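Local coordinates for protein ulvan Lyase-PL25 (Pseudoalteromonas sp. PLSV, PDB 5UAM) that degrades ulvan, the main cell-wall polysaccharide of green seaweeds of the order Ulvales, acting as a polysaccharide lyase of family 25, at residues Asn36-Val41 against Gln427-Glu432; Ile40-Ala45 against His99-Met104. All blocks are in the same frame, centred on the assembly; numbering follows the deposited sequence.

Interaction 1: residues Asn36-Val41 against Gln427-Glu432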
loop_
_atom_site.group_PDB
_atom_site.type_symbol
_atom_site.label_atom_id
_atom_site.label_comp_id
_atom_site.label_asym_id
_atom_site.label_seq_id
_atom_site.Cartn_x
_atom_site.Cartn_y
_atom_site.Cartn_z
ATOM N N ASN A 36 -10.072 8.186 -3.078
ATOM C CA ASN A 36 -9.206 7.793 -1.965
ATOM C C ASN A 36 -7.809 8.253 -2.340
ATOM O O ASN A 36 -7.179 7.643 -3.219
ATOM C CB ASN A 36 -9.193 6.272 -1.772
ATOM C CG ASN A 36 -10.493 5.721 -1.345
ATOM O OD1 ASN A 36 -11.323 6.399 -0.738
ATOM N ND2 ASN A 36 -10.707 4.450 -1.658
ATOM N N PRO A 37 -7.274 9.327 -1.757
ATOM C CA PRO A 37 -6.014 9.859 -2.281
ATOM C C PRO A 37 -4.776 9.094 -1.871
ATOM O O PRO A 37 -3.709 9.344 -2.446
ATOM C CB PRO A 37 -5.960 11.282 -1.726
ATOM C CG PRO A 37 -7.373 11.647 -1.481
ATOM C CD PRO A 37 -8.036 10.355 -1.030
ATOM N N LEU A 38 -4.920 8.168 -0.922
ATOM C CA LEU A 38 -3.833 7.423 -0.308
ATOM C C LEU A 38 -4.353 6.047 0.055
ATOM O O LEU A 38 -5.554 5.860 0.268
ATOM C CB LEU A 38 -3.422 8.071 1.014
ATOM C CG LEU A 38 -2.930 9.512 0.982
ATOM C CD1 LEU A 38 -2.933 10.073 2.393
ATOM C CD2 LEU A 38 -1.557 9.585 0.369
ATOM N N ALA A 39 -3.425 5.086 0.189
ATOM C CA ALA A 39 -3.736 3.761 0.726
ATOM C C ALA A 39 -2.435 3.102 1.157
ATOM O O ALA A 39 -1.375 3.412 0.625
ATOM C CB ALA A 39 -4.421 2.865 -0.302
ATOM N N ILE A 40 -2.538 2.133 2.060
ATOM C CA ILE A 40 -1.348 1.452 2.559
ATOM C C ILE A 40 -0.685 0.635 1.463
ATOM O O ILE A 40 0.541 0.472 1.482
ATOM C CB ILE A 40 -1.735 0.632 3.802
ATOM C CG1 ILE A 40 -1.891 1.595 4.994
ATOM C CG2 ILE A 40 -0.694 -0.435 4.120
ATOM C CD1 ILE A 40 -2.569 1.014 6.180
ATOM N N VAL A 41 -1.443 0.129 0.483
ATOM C CA VAL A 41 -0.836 -0.760 -0.513
ATOM C C VAL A 41 0.073 -0.008 -1.491
ATOM O O VAL A 41 1.086 -0.565 -1.941
ATOM C CB VAL A 41 -1.890 -1.613 -1.221
ATOM C CG1 VAL A 41 -2.780 -0.799 -2.104
ATOM C CG2 VAL A 41 -1.187 -2.736 -2.019
ATOM N N GLN A 427 5.497 11.114 9.837
ATOM C CA GLN A 427 5.434 9.662 9.785
ATOM C C GLN A 427 4.380 9.101 8.845
ATOM O O GLN A 427 4.540 7.985 8.374
ATOM C CB GLN A 427 5.171 9.116 11.185
ATOM C CG GLN A 427 6.282 9.460 12.139
ATOM C CD GLN A 427 6.219 8.675 13.398
ATOM O OE1 GLN A 427 6.257 7.432 13.392
ATOM N NE2 GLN A 427 6.147 9.376 14.500
ATOM N N MET A 428 3.286 9.810 8.593
ATOM C CA MET A 428 2.191 9.233 7.826
ATOM C C MET A 428 1.453 10.350 7.116
ATOM O O MET A 428 1.360 11.466 7.632
ATOM C CB MET A 428 1.251 8.435 8.751
ATOM C CG MET A 428 0.099 7.741 8.050
ATOM S SD MET A 428 -0.944 6.776 9.181
ATOM C CE MET A 428 -0.010 5.248 9.331
ATOM N N LEU A 429 0.908 10.019 5.954
ATOM C CA LEU A 429 0.019 10.904 5.204
ATOM C C LEU A 429 -1.432 10.527 5.452
ATOM O O LEU A 429 -1.765 9.342 5.621
ATOM C CB LEU A 429 0.339 10.813 3.717
ATOM C CG LEU A 429 1.659 11.466 3.361
ATOM C CD1 LEU A 429 2.232 10.935 2.079
ATOM C CD2 LEU A 429 1.473 12.975 3.249
ATOM N N VAL A 430 -2.303 11.544 5.485
ATOM C CA VAL A 430 -3.710 11.362 5.807
ATOM C C VAL A 430 -4.519 12.215 4.845
ATOM O O VAL A 430 -4.147 13.359 4.561
ATOM C CB VAL A 430 -4.027 11.833 7.246
ATOM C CG1 VAL A 430 -5.416 11.346 7.676
ATOM C CG2 VAL A 430 -2.974 11.380 8.218
ATOM N N ALA A 431 -5.632 11.675 4.363
ATOM C CA ALA A 431 -6.585 12.405 3.527
ATOM C C ALA A 431 -7.922 12.480 4.240
ATOM O O ALA A 431 -8.470 11.461 4.663
ATOM C CB ALA A 431 -6.747 11.697 2.177
ATOM N N GLU A 432 -8.453 13.691 4.363
ATOM C CA GLU A 432 -9.707 13.941 5.076
ATOM C C GLU A 432 -10.842 13.863 4.059
ATOM O O GLU A 432 -11.226 14.854 3.431
ATOM C CB GLU A 432 -9.652 15.314 5.748
ATOM C CG GLU A 432 -10.896 15.739 6.498
ATOM C CD GLU A 432 -10.825 17.175 6.941
ATOM O OE1 GLU A 432 -9.942 17.915 6.452
ATOM O OE2 GLU A 432 -11.637 17.565 7.784
#
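One methyl of Leu38 rests on strand backbone as much as on side chains. Leu38 CD1 lies 3.4 Å from Leu429 C and 3.5 Å from Val430 N, against the peptide that joins these two residues. The same methyl also meets Leu429 CB at 3.6 Å. The other methyl, CD2, approaches Leu429 CB too, at 4.0 Å. The side chains of Leu38 and Leu429 cross at about a right angle. Leu38 CG stands anti to its own carbonyl carbon (chi1 -60°), and the fork beyond it reaches the strand.

Pro37 makes the second point of touch. Its ring comes up to the single methyl of Ala431, with Pro37 CD and Ala431 CB 3.7 Å apart. Ring atom CG is just as near to that methyl. Ala431 CB also lies 4.2 Å from Leu38 CD1, so it meets both Pro37 and Leu38.

The contact belongs to a blade of the beta-propeller in which N-terminal strand 30-33 pairs with C-terminal strand 439-444. Strand 428-433 lies in the same blade. Segment 36-41 packs on it as the chain leaves for the next blade. Met441 of strand 439-444 also touches Pro37 and Leu38. Asn36, probably a substrate-binding residue, bonds through its backbone N to Asn98 and through OD1 to Lys433.

All touching residues are buried, and the side-chain groups that meet are hydrocarbon. The two segments therefore fit by shape and by exclusion of water, without a directional polar bond between them.

Interaction 2: residues Ile40-Ala45 against His99-Met104. With PO4 (phosphate ion), chain E.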
loop_
_atom_site.group_PDB
_atom_site.type_symbol
_atom_site.label_atom_id
_atom_site.label_comp_id
_atom_site.label_asym_id
_atom_site.label_seq_id
_atom_site.Cartn_x
_atom_site.Cartn_y
_atom_site.Cartn_z
ATOM N N ILE A 40 -2.538 2.133 2.060
ATOM C CA ILE A 40 -1.348 1.452 2.559
ATOM C C ILE A 40 -0.685 0.635 1.463
ATOM O O ILE A 40 0.541 0.472 1.482
ATOM C CB ILE A 40 -1.735 0.632 3.802
ATOM C CG1 ILE A 40 -1.891 1.595 4.994
ATOM C CG2 ILE A 40 -0.694 -0.435 4.120
ATOM C CD1 ILE A 40 -2.569 1.014 6.180
ATOM N N VAL A 41 -1.443 0.129 0.483
ATOM C CA VAL A 41 -0.836 -0.760 -0.513
ATOM C C VAL A 41 0.073 -0.008 -1.491
ATOM O O VAL A 41 1.086 -0.565 -1.941
ATOM C CB VAL A 41 -1.890 -1.613 -1.221
ATOM C CG1 VAL A 41 -2.780 -0.799 -2.104
ATOM C CG2 VAL A 41 -1.187 -2.736 -2.019
ATOM N N GLN A 42 -0.265 1.227 -1.872
ATOM C CA GLN A 42 0.607 2.020 -2.745
ATOM C C GLN A 42 1.635 2.694 -1.870
ATOM O O GLN A 42 1.387 3.766 -1.313
ATOM C CB GLN A 42 -0.150 3.046 -3.584
ATOM C CG GLN A 42 -0.919 2.466 -4.761
ATOM C CD GLN A 42 -2.348 2.063 -4.444
ATOM O OE1 GLN A 42 -2.885 2.298 -3.343
ATOM N NE2 GLN A 42 -2.986 1.462 -5.431
ATOM N N HIS A 43 2.803 2.071 -1.756
ATOM C CA HIS A 43 3.802 2.553 -0.821
ATOM C C HIS A 43 5.197 2.345 -1.396
ATOM O O HIS A 43 5.432 1.404 -2.169
ATOM C CB HIS A 43 3.684 1.817 0.521
ATOM C CG HIS A 43 4.149 0.404 0.459
ATOM N ND1 HIS A 43 5.393 0.011 0.895
ATOM C CD2 HIS A 43 3.578 -0.694 -0.086
ATOM C CE1 HIS A 43 5.551 -1.282 0.662
ATOM N NE2 HIS A 43 4.471 -1.729 0.054
ATOM N N PRO A 44 6.155 3.194 -1.013
ATOM C CA PRO A 44 5.944 4.394 -0.186
ATOM C C PRO A 44 5.112 5.457 -0.869
ATOM O O PRO A 44 5.249 5.691 -2.078
ATOM C CB PRO A 44 7.370 4.945 0.001
ATOM C CG PRO A 44 8.300 3.878 -0.403
ATOM C CD PRO A 44 7.557 3.013 -1.387
ATOM N N ALA A 45 4.234 6.102 -0.100
ATOM C CA ALA A 45 3.622 7.329 -0.561
ATOM C C ALA A 45 4.502 8.536 -0.276
ATOM O O ALA A 45 4.382 9.559 -0.959
ATOM C CB ALA A 45 2.242 7.521 0.090
ATOM N N HIS A 99 -6.971 3.226 -8.205
ATOM C CA HIS A 99 -5.945 2.194 -8.137
ATOM C C HIS A 99 -4.588 2.645 -8.652
ATOM O O HIS A 99 -3.599 1.900 -8.496
ATOM C CB HIS A 99 -6.378 0.968 -8.916
ATOM C CG HIS A 99 -7.444 0.174 -8.249
ATOM N ND1 HIS A 99 -8.727 0.647 -8.067
ATOM C CD2 HIS A 99 -7.418 -1.067 -7.710
ATOM C CE1 HIS A 99 -9.449 -0.275 -7.455
ATOM N NE2 HIS A 99 -8.682 -1.332 -7.238
ATOM N N GLY A 100 -4.518 3.832 -9.227
ATOM C CA GLY A 100 -3.290 4.368 -9.756
ATOM C C GLY A 100 -2.728 5.529 -8.970
ATOM O O GLY A 100 -1.877 6.259 -9.481
ATOM N N LYS A 101 -3.184 5.711 -7.731
ATOM C CA LYS A 101 -2.564 6.698 -6.859
ATOM C C LYS A 101 -1.070 6.384 -6.756
ATOM O O LYS A 101 -0.662 5.233 -6.947
ATOM C CB LYS A 101 -3.248 6.707 -5.489
ATOM C CG LYS A 101 -2.977 5.455 -4.672
ATOM C CD LYS A 101 -3.669 5.474 -3.316
ATOM C CE LYS A 101 -5.153 5.168 -3.346
ATOM N NZ LYS A 101 -5.426 3.752 -3.769
ATOM N N PRO A 102 -0.228 7.383 -6.492
ATOM C CA PRO A 102 1.209 7.229 -6.745
ATOM C C PRO A 102 1.975 6.488 -5.657
ATOM O O PRO A 102 1.653 6.526 -4.468
ATOM C CB PRO A 102 1.711 8.676 -6.825
ATOM C CG PRO A 102 0.731 9.434 -5.979
ATOM C CD PRO A 102 -0.587 8.793 -6.238
ATOM N N THR A 103 3.067 5.874 -6.117
ATOM C CA THR A 103 4.106 5.251 -5.315
ATOM C C THR A 103 5.424 5.918 -5.682
ATOM O O THR A 103 5.704 6.130 -6.868
ATOM C CB THR A 103 4.165 3.770 -5.664
ATOM O OG1 THR A 103 2.924 3.196 -5.248
ATOM C CG2 THR A 103 5.320 3.086 -5.002
ATOM N N MET A 104 6.231 6.253 -4.676
ATOM C CA MET A 104 7.453 7.035 -4.846
ATOM C C MET A 104 8.714 6.227 -4.553
ATOM O O MET A 104 8.712 5.322 -3.723
ATOM C CB MET A 104 7.431 8.224 -3.866
ATOM C CG MET A 104 8.522 9.229 -4.074
ATOM S SD MET A 104 8.499 10.436 -2.695
ATOM C CE MET A 104 6.888 11.154 -2.929
HETATM P P PO4 E . -9.271 -4.783 -7.641
HETATM O O1 PO4 E . -10.644 -5.374 -7.889
HETATM O O2 PO4 E . -8.374 -5.795 -7.055
HETATM O O3 PO4 E . -9.496 -3.656 -6.661
HETATM O O4 PO4 E . -8.718 -4.309 -8.980
#
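Beside the probable active site of the beta-propeller, the loop before strand 46-49 meets the segment that carries His99, probably the proton donor, and Lys101, a probable substrate-binding residue. Gln42 reaches both through its amide. Its OE1 accepts a hydrogen bond from Lys101 NZ at 3.0 Å, and the ammonium sits above the carbonyl plane, 50° out of it. Asn98 O is a further acceptor for NZ. On the other branch, Gln42 NE2 gives a weak bond to His99 O at 3.2 Å, bent to 121° at the hydrogen.

The Gln42 chain bends at chi2 (90°) and crosses the Lys101 side chain at about a right angle. Gln42 CG lies 3.6 Å from Lys101 CG, so aliphatic carbons meet beside the polar bonds. An alanine at Gln42 would probably leave Lys101 NZ with one partner fewer and His99 O without its weak bond, and would open a gap beside Lys101 CG.

Farther along, a cis peptide precedes Pro44. Met104 N gives a backbone hydrogen bond to Pro44 O at 2.8 Å, and tied in this way the loop lies next to the start of strand 103-106. Thr103 CG2 packs 3.3 Å from His43 O, while Thr103 OG1 turns to Asn165 O.

A phosphate ion, probably from the crystallisation liquor, occupies the site and also bonds to His119, Arg180, His184 and Tyr222. His99 stacks on His119, and its NE2 donates to phosphate O3 at 2.5 Å, at the ring edge.

How the interactions relate
Interactions 1 and 2 follow each other along one loop and share Ile40 and Val41. Their centres lie 9 Å apart. Lys101 joins them directly: its CE lies 3.2 Å from Asn36 O, and its CD lies 3.5 Å from Ala39 N. The long side chain thus runs from one contact to the other. A second touch is apolar, with Leu429 CD1 4.0 Å from Ala45 CB. Interaction 1 seats the loop on the blade that joins the chain ends. Interaction 2 carries it to the probable catalytic residues, where the side chain of His99 is about 3 Å from that of Tyr164, the probable proton acceptor.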